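Cellulose hydrolase (Bacillus licheniformis, PDB 4YZT) hydrolyses internal beta-1,4-glucosidic bonds of cellulose as a tri-modular family 5 endoglucanase. Local coordinates at residues A145-I159 with I182-V196. Residues are numbered along the deposited sequence; the frame is centred on the assembly and turned at random.
Sequences AERFKNKSERLLFEI and IRSTGGKNGQRLVIV
In Arg192, CG anti to the backbone N (chi1 -172°) and an extended chi2 lay CD over the Phe157 ring; the bend at chi3 (-51°) then swings the guanidinium toward the type I turns from Phe148 to Lys151 and from Ser152 to Leu155. Phe157, its CG anti to its carbonyl carbon (chi1 -65°), turns one ring face under Arg192 CD. The two segments belong to one beta-alpha-beta unit of the TIM barrel, where parallel strands 155-158 and 194-196 are neighbours and helix 168-184 makes the crossover. Arg192 CD sits 3.5 Å above the centroid of the Phe157 ring, a CH-pi contact, and the ring also meets that of Trp141. Four carbonyls ring the guanidinium edge, close to its plane: NH2 donates to Lys149 O and, more directly, to Lys151 O (2.8 Å), NH1 to Ser152 O and Leu155 O (2.9 Å). NE points almost straight at Asn189 OD1, and Asn189 ND2 bonds Thr185 OG1 and, from above the Ala145 carbonyl plane, Ala145 O at 2.8 Å, so both ends of that buried amide are held. A methionine at Arg192 would probably leave Lys149 O, Lys151 O and Asn189 OD1 without the N-H groups that hold them, and strip Ser152 O and Leu155 O of one donor each, letting the turns shift. The extended Lys149 chain delivers NZ to Thr185 O at 2.7 Å. Beside the Phe157 ring, Ile182 CD1 packs 3.5 Å from Ile159 CD1, which also touches Val194 CG1. The strands are stitched by Phe157 N to Leu193 O, Ile159 N to Ile195 O, and Ile195 N to Phe157 O at 2.7 Å.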
loop_
_atom_site.group_PDB
_atom_site.type_symbol
_atom_site.label_atom_id
_atom_site.label_comp_id
_atom_site.label_asym_id
_atom_site.label_seq_id
_atom_site.Cartn_x
_atom_site.Cartn_y
_atom_site.Cartn_z
ATOM N N ALA A 145 27.443 5.270 -7.175
ATOM C CA ALA A 145 27.619 4.981 -8.601
ATOM C C ALA A 145 28.851 4.123 -8.873
ATOM O O ALA A 145 28.818 3.203 -9.707
ATOM C CB ALA A 145 27.706 6.280 -9.394
ATOM N N GLU A 146 29.942 4.434 -8.179
ATOM C CA GLU A 146 31.196 3.722 -8.388
ATOM C C GLU A 146 31.100 2.266 -7.922
ATOM O O GLU A 146 31.558 1.362 -8.625
ATOM C CB GLU A 146 32.350 4.420 -7.662
ATOM C CG GLU A 146 32.798 5.742 -8.261
ATOM C CD GLU A 146 33.667 5.601 -9.495
ATOM O OE1 GLU A 146 34.032 4.464 -9.866
ATOM O OE2 GLU A 146 34.010 6.649 -10.092
ATOM N N ARG A 147 30.518 2.042 -6.746
ATOM C CA ARG A 147 30.379 0.686 -6.215
ATOM C C ARG A 147 29.552 -0.202 -7.150
ATOM O O ARG A 147 29.890 -1.356 -7.376
ATOM C CB ARG A 147 29.736 0.708 -4.820
ATOM C CG ARG A 147 29.487 -0.684 -4.212
ATOM C CD ARG A 147 30.772 -1.530 -4.117
ATOM N NE ARG A 147 31.558 -1.204 -2.929
ATOM C CZ ARG A 147 31.536 -1.910 -1.802
ATOM N NH1 ARG A 147 30.788 -3.001 -1.711
ATOM N NH2 ARG A 147 32.268 -1.531 -0.773
ATOM N N PHE A 148 28.474 0.348 -7.700
ATOM C CA PHE A 148 27.529 -0.443 -8.485
ATOM C C PHE A 148 27.702 -0.250 -9.996
ATOM O O PHE A 148 26.864 -0.677 -10.785
ATOM C CB PHE A 148 26.096 -0.095 -8.047
ATOM C CG PHE A 148 25.767 -0.577 -6.656
ATOM C CD1 PHE A 148 25.234 -1.850 -6.462
ATOM C CD2 PHE A 148 26.009 0.225 -5.544
ATOM C CE1 PHE A 148 24.926 -2.315 -5.170
ATOM C CE2 PHE A 148 25.707 -0.229 -4.254
ATOM C CZ PHE A 148 25.172 -1.510 -4.071
ATOM N N LYS A 149 28.810 0.374 -10.380
ATOM C CA LYS A 149 29.095 0.703 -11.781
ATOM C C LYS A 149 29.015 -0.491 -12.756
ATOM O O LYS A 149 28.534 -0.357 -13.887
ATOM C CB LYS A 149 30.485 1.338 -11.868
ATOM C CG LYS A 149 30.976 1.570 -13.291
ATOM C CD LYS A 149 32.320 2.295 -13.318
ATOM C CE LYS A 149 32.847 2.391 -14.744
ATOM N NZ LYS A 149 34.128 3.162 -14.842
ATOM N N ASN A 150 29.470 -1.656 -12.302
ATOM C CA ASN A 150 29.649 -2.810 -13.172
ATOM C C ASN A 150 28.537 -3.836 -13.100
ATOM O O ASN A 150 28.629 -4.907 -13.722
ATOM C CB ASN A 150 30.980 -3.475 -12.842
ATOM C CG ASN A 150 32.140 -2.559 -13.113
ATOM O OD1 ASN A 150 32.203 -1.923 -14.170
ATOM N ND2 ASN A 150 33.048 -2.445 -12.150
ATOM N N LYS A 151 27.491 -3.514 -12.337
ATOM C CA LYS A 151 26.318 -4.367 -12.236
ATOM C C LYS A 151 25.537 -4.393 -13.546
ATOM O O LYS A 151 25.599 -3.440 -14.334
ATOM C CB LYS A 151 25.416 -3.894 -11.102
ATOM C CG LYS A 151 26.110 -3.854 -9.732
ATOM C CD LYS A 151 26.554 -5.261 -9.284
ATOM C CE LYS A 151 27.269 -5.180 -7.924
ATOM N NZ LYS A 151 27.760 -6.508 -7.425
ATOM N N SER A 152 24.784 -5.461 -13.778
ATOM C CA SER A 152 24.062 -5.578 -15.040
ATOM C C SER A 152 23.036 -4.454 -15.208
ATOM O O SER A 152 22.685 -3.738 -14.244
ATOM C CB SER A 152 23.376 -6.937 -15.151
ATOM O OG SER A 152 21.989 -6.863 -14.848
ATOM N N GLU A 153 22.558 -4.318 -16.442
ATOM C CA GLU A 153 21.616 -3.267 -16.824
ATOM C C GLU A 153 20.237 -3.441 -16.177
ATOM O O GLU A 153 19.365 -2.579 -16.336
ATOM C CB GLU A 153 21.473 -3.232 -18.353
ATOM C CG GLU A 153 20.853 -4.516 -18.923
ATOM C CD GLU A 153 21.009 -4.661 -20.439
ATOM O OE1 GLU A 153 20.445 -3.838 -21.195
ATOM O OE2 GLU A 153 21.700 -5.607 -20.873
ATOM N N ARG A 154 20.031 -4.559 -15.477
ATOM C CA ARG A 154 18.785 -4.749 -14.739
ATOM C C ARG A 154 18.792 -3.958 -13.433
ATOM O O ARG A 154 17.775 -3.889 -12.742
ATOM C CB ARG A 154 18.522 -6.232 -14.460
ATOM C CG ARG A 154 18.233 -7.024 -15.738
ATOM C CD ARG A 154 17.600 -8.387 -15.513
ATOM N NE ARG A 154 17.299 -8.979 -16.820
ATOM C CZ ARG A 154 16.335 -9.868 -17.073
ATOM N NH1 ARG A 154 15.539 -10.315 -16.105
ATOM N NH2 ARG A 154 16.173 -10.310 -18.314
ATOM N N LEU A 155 19.917 -3.335 -13.101
ATOM C CA LEU A 155 19.929 -2.449 -11.937
ATOM C C LEU A 155 19.745 -1.000 -12.389
ATOM O O LEU A 155 20.485 -0.501 -13.245
ATOM C CB LEU A 155 21.221 -2.611 -11.125
ATOM C CG LEU A 155 21.395 -1.674 -9.908
ATOM C CD1 LEU A 155 20.343 -1.910 -8.814
ATOM C CD2 LEU A 155 22.799 -1.803 -9.345
ATOM N N LEU A 156 18.736 -0.354 -11.813
ATOM C CA LEU A 156 18.393 1.038 -12.082
ATOM C C LEU A 156 18.766 1.887 -10.865
ATOM O O LEU A 156 18.685 1.414 -9.731
ATOM C CB LEU A 156 16.894 1.196 -12.381
ATOM C CG LEU A 156 16.287 0.554 -13.646
ATOM C CD1 LEU A 156 16.017 -0.926 -13.436
ATOM C CD2 LEU A 156 14.997 1.259 -14.050
ATOM N N PHE A 157 19.175 3.133 -11.095
ATOM C CA PHE A 157 19.399 4.074 -9.987
ATOM C C PHE A 157 18.254 5.075 -9.909
ATOM O O PHE A 157 17.890 5.675 -10.926
ATOM C CB PHE A 157 20.702 4.872 -10.145
ATOM C CG PHE A 157 21.973 4.056 -10.096
ATOM C CD1 PHE A 157 22.011 2.799 -9.536
ATOM C CD2 PHE A 157 23.148 4.585 -10.622
ATOM C CE1 PHE A 157 23.210 2.065 -9.503
ATOM C CE2 PHE A 157 24.344 3.863 -10.597
ATOM C CZ PHE A 157 24.371 2.605 -10.033
ATOM N N GLU A 158 17.713 5.280 -8.710
ATOM C CA GLU A 158 16.732 6.340 -8.467
ATOM C C GLU A 158 17.365 7.435 -7.595
ATOM O O GLU A 158 17.749 7.191 -6.453
ATOM C CB GLU A 158 15.470 5.786 -7.806
ATOM C CG GLU A 158 14.474 6.883 -7.424
ATOM C CD GLU A 158 13.277 6.344 -6.641
ATOM O OE1 GLU A 158 13.313 5.165 -6.227
ATOM O OE2 GLU A 158 12.310 7.108 -6.430
ATOM N N ILE A 159 17.489 8.634 -8.147
ATOM C CA ILE A 159 18.247 9.713 -7.498
ATOM C C ILE A 159 17.830 10.042 -6.045
ATOM O O ILE A 159 18.692 10.084 -5.160
ATOM C CB ILE A 159 18.176 10.997 -8.347
ATOM C CG1 ILE A 159 18.739 10.725 -9.746
ATOM C CG2 ILE A 159 18.967 12.138 -7.698
ATOM C CD1 ILE A 159 20.163 10.189 -9.715
ATOM N N ILE A 182 26.750 10.481 -12.119
ATOM C CA ILE A 182 26.579 9.072 -12.477
ATOM C C ILE A 182 27.160 8.781 -13.873
ATOM O O ILE A 182 27.953 7.851 -14.054
ATOM C CB ILE A 182 25.091 8.672 -12.415
ATOM C CG1 ILE A 182 24.647 8.627 -10.952
ATOM C CG2 ILE A 182 24.877 7.316 -13.075
ATOM C CD1 ILE A 182 23.131 8.553 -10.709
ATOM N N ARG A 183 26.776 9.589 -14.855
ATOM C CA ARG A 183 27.284 9.411 -16.212
ATOM C C ARG A 183 28.806 9.508 -16.260
ATOM O O ARG A 183 29.466 8.737 -16.954
ATOM C CB ARG A 183 26.665 10.439 -17.157
ATOM C CG ARG A 183 25.159 10.265 -17.337
ATOM C CD ARG A 183 24.816 8.880 -17.884
ATOM N NE ARG A 183 23.377 8.761 -18.117
ATOM C CZ ARG A 183 22.627 7.728 -17.739
ATOM N NH1 ARG A 183 23.175 6.682 -17.114
ATOM N NH2 ARG A 183 21.324 7.745 -17.993
ATOM N N SER A 184 29.365 10.441 -15.500
ATOM C CA SER A 184 30.807 10.664 -15.530
ATOM C C SER A 184 31.635 9.479 -15.023
ATOM O O SER A 184 32.795 9.348 -15.388
ATOM C CB SER A 184 31.165 11.917 -14.732
ATOM O OG SER A 184 30.864 13.077 -15.489
ATOM N N THR A 185 31.058 8.613 -14.200
ATOM C CA THR A 185 31.811 7.449 -13.749
ATOM C C THR A 185 32.061 6.473 -14.903
ATOM O O THR A 185 32.944 5.619 -14.819
ATOM C CB THR A 185 31.109 6.711 -12.587
ATOM O OG1 THR A 185 29.801 6.283 -12.993
ATOM C CG2 THR A 185 30.998 7.627 -11.376
ATOM N N GLY A 186 31.293 6.610 -15.981
ATOM C CA GLY A 186 31.525 5.839 -17.196
ATOM C C GLY A 186 31.185 4.355 -17.139
ATOM O O GLY A 186 30.445 3.909 -16.268
ATOM N N GLY A 187 31.740 3.583 -18.074
ATOM C CA GLY A 187 31.406 2.166 -18.179
ATOM C C GLY A 187 29.905 1.961 -18.346
ATOM O O GLY A 187 29.263 2.700 -19.091
ATOM N N LYS A 188 29.338 0.978 -17.651
ATOM C CA LYS A 188 27.903 0.712 -17.765
ATOM C C LYS A 188 27.031 1.836 -17.178
ATOM O O LYS A 188 25.850 1.944 -17.520
ATOM C CB LYS A 188 27.547 -0.627 -17.106
ATOM C CG LYS A 188 28.116 -1.837 -17.861
ATOM C CD LYS A 188 27.683 -3.169 -17.240
ATOM C CE LYS A 188 26.190 -3.436 -17.433
ATOM N NZ LYS A 188 25.873 -4.052 -18.759
ATOM N N ASN A 189 27.605 2.676 -16.314
ATOM C CA ASN A 189 26.867 3.822 -15.787
ATOM C C ASN A 189 26.621 4.859 -16.878
ATOM O O ASN A 189 25.813 5.774 -16.711
ATOM C CB ASN A 189 27.608 4.460 -14.610
ATOM C CG ASN A 189 27.431 3.681 -13.324
ATOM O OD1 ASN A 189 26.635 2.750 -13.270
ATOM N ND2 ASN A 189 28.150 4.075 -12.274
ATOM N N GLY A 190 27.323 4.714 -17.999
ATOM C CA GLY A 190 27.096 5.580 -19.143
ATOM C C GLY A 190 25.717 5.368 -19.738
ATOM O O GLY A 190 25.110 6.299 -20.276
ATOM N N GLN A 191 25.207 4.146 -19.629
ATOM C CA GLN A 191 23.915 3.824 -20.221
ATOM C C GLN A 191 22.878 3.339 -19.217
ATOM O O GLN A 191 21.739 3.035 -19.594
ATOM C CB GLN A 191 24.092 2.764 -21.313
ATOM C CG GLN A 191 24.978 3.217 -22.467
ATOM C CD GLN A 191 24.368 4.378 -23.231
ATOM O OE1 GLN A 191 23.162 4.396 -23.504
ATOM N NE2 GLN A 191 25.194 5.357 -23.577
ATOM N N ARG A 192 23.247 3.268 -17.941
ATOM C CA ARG A 192 22.321 2.750 -16.938
ATOM C C ARG A 192 21.059 3.609 -16.865
ATOM O O ARG A 192 21.125 4.835 -16.997
ATOM C CB ARG A 192 22.993 2.672 -15.566
ATOM C CG ARG A 192 22.145 1.950 -14.523
ATOM C CD ARG A 192 22.898 1.739 -13.217
ATOM N NE ARG A 192 24.190 1.124 -13.451
ATOM C CZ ARG A 192 24.375 -0.170 -13.706
ATOM N NH1 ARG A 192 23.344 -0.999 -13.772
ATOM N NH2 ARG A 192 25.598 -0.628 -13.910
ATOM N N LEU A 193 19.908 2.965 -16.716
ATOM C CA LEU A 193 18.663 3.713 -16.538
ATOM C C LEU A 193 18.690 4.457 -15.200
ATOM O O LEU A 193 18.992 3.876 -14.164
ATOM C CB LEU A 193 17.450 2.784 -16.627
ATOM C CG LEU A 193 17.222 2.186 -18.024
ATOM C CD1 LEU A 193 16.064 1.206 -17.997
ATOM C CD2 LEU A 193 16.976 3.295 -19.056
ATOM N N VAL A 194 18.404 5.756 -15.241
ATOM C CA VAL A 194 18.392 6.584 -14.048
ATOM C C VAL A 194 17.000 7.193 -13.877
ATOM O O VAL A 194 16.447 7.781 -14.817
ATOM C CB VAL A 194 19.469 7.705 -14.124
ATOM C CG1 VAL A 194 19.376 8.626 -12.911
ATOM C CG2 VAL A 194 20.856 7.086 -14.224
ATOM N N ILE A 195 16.438 7.046 -12.680
ATOM C CA ILE A 195 15.055 7.437 -12.425
ATOM C C ILE A 195 14.966 8.790 -11.730
ATOM O O ILE A 195 15.518 8.966 -10.647
ATOM C CB ILE A 195 14.343 6.379 -11.556
ATOM C CG1 ILE A 195 14.449 4.989 -12.209
ATOM C CG2 ILE A 195 12.869 6.750 -11.345
ATOM C CD1 ILE A 195 14.254 3.837 -11.210
ATOM N N VAL A 196 14.244 9.723 -12.345
ATOM C CA VAL A 196 14.093 11.078 -11.819
ATOM C C VAL A 196 12.628 11.481 -11.743
ATOM O O VAL A 196 11.782 10.955 -12.476
ATOM C CB VAL A 196 14.849 12.125 -12.690
ATOM C CG1 VAL A 196 16.349 11.997 -12.494
ATOM C CG2 VAL A 196 14.480 11.969 -14.174
HETATM O O HOH W 1 34.690 5.066 -12.527
HETATM O O HOH W 2 31.021 -0.810 -16.351
HETATM O O HOH W 3 19.751 0.128 -15.917
HETATM O O HOH W 4 23.699 -5.837 -18.586
#